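Local coordinates for UDP-glucose:anthocyanidin 3-O-glucosyltransferase (Clitoria ternatea, PDB 3WC4), which is a plant UDP-glycosyltransferase of the GT-B fold, in which two Rossmann-like domains face each other across a cleft, at residues P168-L173 against Q376-V381; A208-F213 against S232-V237. One frame throughout, in Å; residues are numbered along the deposited sequence.

Overall arrangement
From the N terminus, the chain first lays down the strands from 6-10 to 131-135, then reaches the loop 168-173, between helices 148-157 and 180-183. It next enters strand 208-211 and comes back through helix 220-229 to run parallel along strand 233-235. Interaction 2 closes this short excursion, with 18 residues between its segments. Interaction 1 closes after 202 intervening residues, where 376-381, on helix 368-378, meets the loop, so the second contact is enclosed by the first. Interaction 2 builds the edge of the seven-stranded parallel sheet, while interaction 1 links that half to the half holding the six-stranded sheet. With centres about 20 Å apart, the contacts meet where W379 CH2 packs 3.6 Å from F213 CZ.

Interaction 1: residues P168-L173 against Q376-V381; sequences PGLSKL and QDIWEV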
# COMPACT_ATOMS: atom_id res chain seq x y z
N PRO A 168 -11.42 -17.89 6.43
CA PRO A 168 -12.80 -17.47 6.24
C PRO A 168 -12.92 -16.20 5.36
O PRO A 168 -12.16 -15.25 5.51
CB PRO A 168 -13.29 -17.26 7.70
CG PRO A 168 -12.50 -18.27 8.46
CD PRO A 168 -11.10 -18.09 7.86
N GLY A 169 -13.87 -16.24 4.44
CA GLY A 169 -14.13 -15.10 3.57
C GLY A 169 -13.15 -14.97 2.40
O GLY A 169 -13.38 -14.16 1.49
N LEU A 170 -12.08 -15.79 2.42
CA LEU A 170 -10.99 -15.69 1.43
C LEU A 170 -10.78 -16.98 0.67
O LEU A 170 -9.66 -17.30 0.23
CB LEU A 170 -9.68 -15.25 2.12
CG LEU A 170 -9.75 -13.89 2.83
CD1 LEU A 170 -8.46 -13.57 3.57
CD2 LEU A 170 -10.08 -12.82 1.81
N SER A 171 -11.85 -17.71 0.45
CA SER A 171 -11.74 -18.96 -0.27
C SER A 171 -11.38 -18.78 -1.77
O SER A 171 -11.06 -19.74 -2.46
CB SER A 171 -13.05 -19.75 -0.13
OG SER A 171 -14.10 -19.05 -0.83
N LYS A 172 -11.48 -17.55 -2.27
CA LYS A 172 -11.06 -17.28 -3.66
C LYS A 172 -9.52 -17.18 -3.77
O LYS A 172 -8.98 -17.37 -4.86
CB LYS A 172 -11.73 -15.99 -4.20
CG LYS A 172 -13.20 -16.15 -4.57
CD LYS A 172 -13.36 -17.08 -5.76
CE LYS A 172 -14.83 -17.29 -6.15
NZ LYS A 172 -15.00 -18.30 -7.25
N LEU A 173 -8.82 -16.96 -2.65
CA LEU A 173 -7.34 -16.97 -2.69
C LEU A 173 -6.80 -18.36 -3.02
O LEU A 173 -7.42 -19.38 -2.68
CB LEU A 173 -6.70 -16.47 -1.37
CG LEU A 173 -7.10 -15.07 -0.88
CD1 LEU A 173 -6.37 -14.74 0.39
CD2 LEU A 173 -6.70 -14.10 -1.97
N GLN A 376 -9.53 -9.48 -9.17
CA GLN A 376 -10.14 -10.29 -10.22
C GLN A 376 -11.32 -11.09 -9.69
O GLN A 376 -12.37 -11.20 -10.38
CB GLN A 376 -9.12 -11.26 -10.83
CG GLN A 376 -9.75 -12.05 -12.01
CD GLN A 376 -8.74 -13.03 -12.62
OE1 GLN A 376 -7.98 -12.66 -13.51
NE2 GLN A 376 -8.77 -14.28 -12.17
N ASP A 377 -11.15 -11.78 -8.55
CA ASP A 377 -12.10 -12.88 -8.16
C ASP A 377 -13.11 -12.54 -7.05
O ASP A 377 -14.15 -13.23 -6.88
CB ASP A 377 -11.35 -14.20 -7.85
CG ASP A 377 -10.75 -14.85 -9.11
OD1 ASP A 377 -10.97 -14.35 -10.22
OD2 ASP A 377 -10.08 -15.89 -9.02
N ILE A 378 -12.81 -11.50 -6.28
CA ILE A 378 -13.70 -11.07 -5.18
C ILE A 378 -14.47 -9.79 -5.56
O ILE A 378 -15.70 -9.84 -5.78
CB ILE A 378 -12.97 -10.97 -3.82
CG1 ILE A 378 -12.38 -12.35 -3.45
CG2 ILE A 378 -13.96 -10.49 -2.73
CD1 ILE A 378 -11.68 -12.40 -2.08
N TRP A 379 -13.76 -8.68 -5.76
CA TRP A 379 -14.42 -7.47 -6.28
C TRP A 379 -14.83 -7.57 -7.71
O TRP A 379 -15.82 -6.96 -8.10
CB TRP A 379 -13.52 -6.26 -6.15
CG TRP A 379 -13.05 -5.98 -4.76
CD1 TRP A 379 -13.64 -6.32 -3.56
CD2 TRP A 379 -11.83 -5.27 -4.41
NE1 TRP A 379 -12.87 -5.87 -2.50
CE2 TRP A 379 -11.76 -5.26 -2.96
CE3 TRP A 379 -10.79 -4.67 -5.14
CZ2 TRP A 379 -10.71 -4.68 -2.28
CZ3 TRP A 379 -9.74 -4.12 -4.45
CH2 TRP A 379 -9.70 -4.12 -3.04
N GLU A 380 -14.10 -8.36 -8.50
CA GLU A 380 -14.36 -8.50 -9.92
C GLU A 380 -14.34 -7.13 -10.62
O GLU A 380 -15.27 -6.82 -11.37
CB GLU A 380 -15.69 -9.24 -10.16
CG GLU A 380 -15.59 -10.70 -9.72
CD GLU A 380 -16.82 -11.52 -10.09
OE1 GLU A 380 -17.56 -11.83 -9.18
OE2 GLU A 380 -17.07 -11.80 -11.27
N VAL A 381 -13.31 -6.33 -10.32
CA VAL A 381 -13.13 -5.01 -10.95
C VAL A 381 -11.91 -5.02 -11.84
O VAL A 381 -11.33 -3.96 -12.15
CB VAL A 381 -13.04 -3.86 -9.91
CG1 VAL A 381 -14.40 -3.73 -9.18
CG2 VAL A 381 -11.90 -4.08 -8.90
O HOH W 1 -9.98 -18.10 -7.27
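The carboxylate of D377, whose CB packs against K172, is approached by the Q376 amide from above one side of its plane: NE2 donates to D377 OD1 at 2.9 Å (N-H...O angle 157°), meeting the oxygen from 36° out of that plane. A water meets OD2 from slightly to the other side, donating to D377 OD2 at 2.8 Å and to K172 O at 2.7 Å. K172 itself touches the CB methylene and main-chain O of D377, not the carboxylate.

K172 crosses D377 at about a right angle. A bend at chi2 (-66°), followed by an extended tail, lays its methylenes over the main chain at D377: CG sits 3.8 Å from D377 O. The ammonium runs on past the acid, and K172 NZ remains 5.8 Å from D377 OD2, too far for a salt bridge. I378 slides past K172 in the opposite direction, with its CG1 3.8 Å from K172 CB. Extended at chi2, I378 carries CD1 out to L170 CD2, 4.2 Å away. The K172 backbone belongs to a type I turn from L170 to L173, closed by L173 N to L170 O at 3.0 Å.

No direct hydrogen bond spans the segments, and only 201 Å² is buried. The evidence points to a modest surface contact between the two halves of the enzyme, made by aliphatic carbons and one bridging water. R373 forms a salt bridge with D377 OD2 and R174 a weak, long ion pair, so the acid's charge is probably balanced mainly there, with K172 secondary.

Interaction 2: residues A208-F213 against S232-V237; sequences AVVVNF and SLLYVV
V211 lies over one face of the Y235 ring: its CB is 4.0 Å from the ring centroid and 21° off the normal, a CH-pi contact displaced toward the rim. With CG1 anti to the backbone N (chi1 174°), V211 brings that methyl to 3.5 Å from Y235 CE1, while CG2 turns the other way and meets L233 CD1 at 3.7 Å. At the ring edge, F213 O lies near the plane, 3.5 Å from Y235 CD1. The phenol OH is hydrogen-bonded to D218.

L234, on the opposite face of the sheet, extends CD1 to 4.0 Å from A208 CB. Its backbone is gripped twice: N donates to V209 O at 2.8 Å, and O accepts from V211 N at 2.7 Å. V209 N to S232 O and V236 N to V211 O complete four bonds in parallel register, between strands inclined at 26°.

Strand 131-135 hydrogen-bonds to the far side of 208-211, and Y235 N donates to D435 OD2, from helix 431-445. With helix 220-229 joining the two strands and packing on L233 and Y235, this is a beta-alpha-beta unit at the edge of the N-terminal Rossmann-like sheet of a GT-B fold.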
# COMPACT_ATOMS: atom_id res chain seq x y z
N ALA A 208 -5.08 -2.03 19.51
CA ALA A 208 -5.93 -2.05 18.31
C ALA A 208 -5.08 -2.20 17.07
O ALA A 208 -3.89 -1.85 17.06
CB ALA A 208 -6.75 -0.75 18.21
N VAL A 209 -5.69 -2.71 16.00
CA VAL A 209 -5.07 -2.71 14.69
C VAL A 209 -5.89 -1.82 13.77
O VAL A 209 -7.13 -1.94 13.72
CB VAL A 209 -5.06 -4.13 14.09
CG1 VAL A 209 -4.53 -4.08 12.65
CG2 VAL A 209 -4.24 -5.09 14.96
N VAL A 210 -5.22 -0.82 13.17
CA VAL A 210 -5.89 0.18 12.36
C VAL A 210 -5.56 -0.19 10.91
O VAL A 210 -4.40 -0.16 10.48
CB VAL A 210 -5.39 1.63 12.65
CG1 VAL A 210 -6.03 2.66 11.66
CG2 VAL A 210 -5.69 2.01 14.10
N VAL A 211 -6.61 -0.50 10.15
CA VAL A 211 -6.41 -0.88 8.76
C VAL A 211 -6.65 0.34 7.87
O VAL A 211 -7.70 1.03 8.01
CB VAL A 211 -7.40 -2.01 8.36
CG1 VAL A 211 -7.31 -2.32 6.89
CG2 VAL A 211 -7.11 -3.28 9.18
N ASN A 212 -5.74 0.57 6.92
CA ASN A 212 -5.78 1.73 6.02
C ASN A 212 -6.67 1.48 4.80
O ASN A 212 -6.21 1.54 3.65
CB ASN A 212 -4.34 2.05 5.53
CG ASN A 212 -4.21 3.45 4.92
OD1 ASN A 212 -4.71 4.44 5.48
ND2 ASN A 212 -3.48 3.57 3.82
N PHE A 213 -7.94 1.16 5.02
CA PHE A 213 -8.78 0.74 3.91
C PHE A 213 -10.27 0.93 4.23
O PHE A 213 -10.62 1.55 5.22
CB PHE A 213 -8.46 -0.73 3.58
CG PHE A 213 -8.83 -1.14 2.20
CD1 PHE A 213 -8.33 -0.42 1.12
CD2 PHE A 213 -9.76 -2.13 1.98
CE1 PHE A 213 -8.68 -0.75 -0.20
CE2 PHE A 213 -10.15 -2.45 0.66
CZ PHE A 213 -9.65 -1.73 -0.41
N SER A 232 -8.91 -5.26 18.99
CA SER A 232 -9.82 -4.31 18.35
C SER A 232 -9.34 -4.10 16.91
O SER A 232 -8.13 -3.97 16.67
CB SER A 232 -9.78 -2.96 19.08
OG SER A 232 -10.47 -1.94 18.35
N LEU A 233 -10.27 -4.16 15.96
CA LEU A 233 -9.99 -3.89 14.54
C LEU A 233 -10.69 -2.62 14.10
O LEU A 233 -11.94 -2.59 14.04
CB LEU A 233 -10.50 -5.06 13.69
CG LEU A 233 -10.22 -4.99 12.18
CD1 LEU A 233 -8.71 -5.11 11.93
CD2 LEU A 233 -10.98 -6.06 11.39
N LEU A 234 -9.91 -1.61 13.71
CA LEU A 234 -10.47 -0.32 13.34
C LEU A 234 -10.07 0.03 11.88
O LEU A 234 -8.91 -0.18 11.46
CB LEU A 234 -9.92 0.76 14.27
CG LEU A 234 -10.21 0.57 15.76
CD1 LEU A 234 -9.46 1.67 16.50
CD2 LEU A 234 -11.71 0.69 16.02
N TYR A 235 -11.03 0.55 11.11
CA TYR A 235 -10.68 0.96 9.76
C TYR A 235 -10.72 2.48 9.75
O TYR A 235 -11.74 3.08 10.17
CB TYR A 235 -11.72 0.42 8.77
CG TYR A 235 -11.54 -1.03 8.37
CD1 TYR A 235 -10.95 -1.38 7.15
CD2 TYR A 235 -11.94 -2.06 9.23
CE1 TYR A 235 -10.76 -2.70 6.80
CE2 TYR A 235 -11.79 -3.38 8.86
CZ TYR A 235 -11.18 -3.69 7.66
OH TYR A 235 -11.10 -5.01 7.27
N VAL A 236 -9.68 3.11 9.21
CA VAL A 236 -9.69 4.56 9.03
C VAL A 236 -9.44 4.81 7.54
O VAL A 236 -8.55 4.20 6.93
CB VAL A 236 -8.59 5.22 9.88
CG1 VAL A 236 -8.46 6.70 9.56
CG2 VAL A 236 -8.86 5.00 11.35
N VAL A 237 -10.29 5.66 6.95
CA VAL A 237 -10.36 5.87 5.51
C VAL A 237 -8.98 6.35 5.02
O VAL A 237 -8.38 7.21 5.67
CB VAL A 237 -11.47 6.91 5.23
CG1 VAL A 237 -11.25 7.65 3.92
CG2 VAL A 237 -12.84 6.21 5.24
O HOH W 2 -5.96 5.04 7.80